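Local coordinates for pyruvate formate-lyase 2 (Archaeoglobus fulgidus, PDB 2F3O), which is a glycyl radical enzyme of undetermined reaction, probably a lyase related to pyruvate formate-lyase and glycerol dehydratase, at residues W170-S175 / V202-I207. Numbering follows the deposited sequence.
Sequences WFLEES and VSEAVI
An antiparallel helical hairpin, in which helix 168-184 turns back onto helix 190-221 at the periphery of the pyruvate formate-lyase-like fold, is joined here by Leu172, Ser203, Glu204 and Ile207. The segment axes approach to 8.9 Å and run at 154° to each other. Leu172 sits opposite Ser203, whose short side chain suits this close point: Leu172 CB lies 4.0 Å from Ser203 CB. Ser203 OG packs 3.5 Å from Phe171 CB, yet its hydrogen bond goes back one turn to the carbonyl O of Ala199, so this buried hydroxyl is satisfied within its own helix. Leu172 CG is anti to the backbone N (chi1 173°), and the side chain crosses those of Glu204 and Ile207 at about a right angle. From CG, CD1 meets Glu204, while CD2 touches Glu204 CG and also Ile207 CD1 at 4.1 Å, an apolar contact that suits two branched aliphatic residues on a partly exposed flank. Beyond CB, the Phe171 ring turns away from the partner helix to meet Phe522 edge-to-face, while Leu516 of helix 512-516 touches both Phe171 and Ser203. Glu204 makes two kinds of contact: its carboxylate forms salt bridges with Lys200 and Lys48, the latter tying the hairpin to helix 39-53, and its CG lies 3.7 Å from Leu172 CD1, with OE1, paired with Lys200, 3.5 Å from that same methyl.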
loop_
_atom_site.group_PDB
_atom_site.type_symbol
_atom_site.label_atom_id
_atom_site.label_comp_id
_atom_site.label_asym_id
_atom_site.label_seq_id
_atom_site.Cartn_x
_atom_site.Cartn_y
_atom_site.Cartn_z
ATOM N N TRP A 170 -15.000 20.004 -20.143
ATOM C CA TRP A 170 -15.244 18.912 -19.216
ATOM C C TRP A 170 -14.198 18.957 -18.137
ATOM O O TRP A 170 -14.520 18.845 -16.967
ATOM C CB TRP A 170 -15.197 17.555 -19.910
ATOM C CG TRP A 170 -15.587 16.450 -19.006
ATOM C CD1 TRP A 170 -16.853 16.080 -18.678
ATOM C CD2 TRP A 170 -14.711 15.571 -18.287
ATOM N NE1 TRP A 170 -16.828 15.029 -17.803
ATOM C CE2 TRP A 170 -15.524 14.691 -17.544
ATOM C CE3 TRP A 170 -13.317 15.450 -18.183
ATOM C CZ2 TRP A 170 -14.989 13.686 -16.714
ATOM C CZ3 TRP A 170 -12.790 14.435 -17.363
ATOM C CH2 TRP A 170 -13.625 13.576 -16.644
ATOM N N PHE A 171 -12.951 19.147 -18.544
ATOM C CA PHE A 171 -11.836 19.133 -17.614
ATOM C C PHE A 171 -11.956 20.270 -16.623
ATOM O O PHE A 171 -11.720 20.086 -15.424
ATOM C CB PHE A 171 -10.490 19.193 -18.352
ATOM C CG PHE A 171 -10.166 17.925 -19.085
ATOM C CD1 PHE A 171 -9.604 16.854 -18.428
ATOM C CD2 PHE A 171 -10.459 17.790 -20.421
ATOM C CE1 PHE A 171 -9.330 15.685 -19.099
ATOM C CE2 PHE A 171 -10.192 16.628 -21.076
ATOM C CZ PHE A 171 -9.627 15.576 -20.416
ATOM N N LEU A 172 -12.367 21.427 -17.133
ATOM C CA LEU A 172 -12.478 22.614 -16.325
ATOM C C LEU A 172 -13.510 22.377 -15.253
ATOM O O LEU A 172 -13.242 22.615 -14.070
ATOM C CB LEU A 172 -12.850 23.807 -17.199
ATOM C CG LEU A 172 -13.171 25.124 -16.506
ATOM C CD1 LEU A 172 -12.000 25.527 -15.662
ATOM C CD2 LEU A 172 -13.469 26.177 -17.545
ATOM N N GLU A 173 -14.665 21.866 -15.661
ATOM C CA GLU A 173 -15.746 21.608 -14.719
ATOM C C GLU A 173 -15.447 20.465 -13.754
ATOM O O GLU A 173 -15.854 20.511 -12.591
ATOM C CB GLU A 173 -17.037 21.312 -15.458
ATOM C CG GLU A 173 -17.615 22.501 -16.181
ATOM C CD GLU A 173 -18.803 22.111 -17.039
ATOM O OE1 GLU A 173 -19.492 21.115 -16.707
ATOM O OE2 GLU A 173 -19.041 22.802 -18.040
ATOM N N GLU A 174 -14.745 19.444 -14.236
ATOM C CA GLU A 174 -14.452 18.287 -13.410
ATOM C C GLU A 174 -13.406 18.659 -12.389
ATOM O O GLU A 174 -13.519 18.258 -11.237
ATOM C CB GLU A 174 -14.054 17.062 -14.253
ATOM C CG GLU A 174 -14.009 15.702 -13.496
ATOM C CD GLU A 174 -15.332 15.293 -12.811
ATOM O OE1 GLU A 174 -16.407 15.554 -13.380
ATOM O OE2 GLU A 174 -15.300 14.684 -11.712
ATOM N N SER A 175 -12.435 19.474 -12.809
ATOM C CA SER A 175 -11.429 20.019 -11.899
ATOM C C SER A 175 -12.103 20.822 -10.821
ATOM O O SER A 175 -11.711 20.725 -9.656
ATOM C CB SER A 175 -10.421 20.922 -12.601
ATOM O OG SER A 175 -9.653 20.211 -13.534
ATOM N N VAL A 202 -5.043 25.490 -16.724
ATOM C CA VAL A 202 -4.583 25.022 -18.025
ATOM C C VAL A 202 -5.721 24.691 -19.010
ATOM O O VAL A 202 -5.562 24.850 -20.224
ATOM C CB VAL A 202 -3.573 23.860 -17.821
ATOM C CG1 VAL A 202 -3.971 22.610 -18.545
ATOM C CG2 VAL A 202 -2.186 24.314 -18.149
ATOM N N SER A 203 -6.874 24.281 -18.486
ATOM C CA SER A 203 -8.049 24.072 -19.320
ATOM C C SER A 203 -8.602 25.397 -19.842
ATOM O O SER A 203 -8.890 25.524 -21.031
ATOM C CB SER A 203 -9.134 23.340 -18.540
ATOM O OG SER A 203 -8.633 22.108 -18.062
ATOM N N GLU A 204 -8.734 26.366 -18.934
ATOM C CA GLU A 204 -9.167 27.725 -19.247
ATOM C C GLU A 204 -8.319 28.357 -20.339
ATOM O O GLU A 204 -8.847 28.937 -21.266
ATOM C CB GLU A 204 -9.104 28.602 -17.996
ATOM C CG GLU A 204 -10.299 28.476 -17.072
ATOM C CD GLU A 204 -9.971 28.894 -15.642
ATOM O OE1 GLU A 204 -10.803 28.641 -14.745
ATOM O OE2 GLU A 204 -8.875 29.468 -15.406
ATOM N N ALA A 205 -7.006 28.223 -20.212
ATOM C CA ALA A 205 -6.047 28.687 -21.199
ATOM C C ALA A 205 -6.347 28.166 -22.608
ATOM O O ALA A 205 -6.364 28.942 -23.574
ATOM C CB ALA A 205 -4.664 28.250 -20.782
ATOM N N VAL A 206 -6.587 26.854 -22.701
ATOM C CA VAL A 206 -6.772 26.165 -23.975
ATOM C C VAL A 206 -8.096 26.531 -24.631
ATOM O O VAL A 206 -8.143 26.757 -25.850
ATOM C CB VAL A 206 -6.575 24.640 -23.813
ATOM C CG1 VAL A 206 -7.565 23.839 -24.632
ATOM C CG2 VAL A 206 -5.142 24.270 -24.198
ATOM N N ILE A 207 -9.143 26.659 -23.804
ATOM C CA ILE A 207 -10.465 27.152 -24.233
ATOM C C ILE A 207 -10.352 28.565 -24.813
ATOM O O ILE A 207 -10.777 28.820 -25.941
ATOM C CB ILE A 207 -11.481 27.106 -23.076
ATOM C CG1 ILE A 207 -11.766 25.659 -22.692
ATOM C CG2 ILE A 207 -12.789 27.774 -23.453
ATOM C CD1 ILE A 207 -12.581 25.524 -21.452
#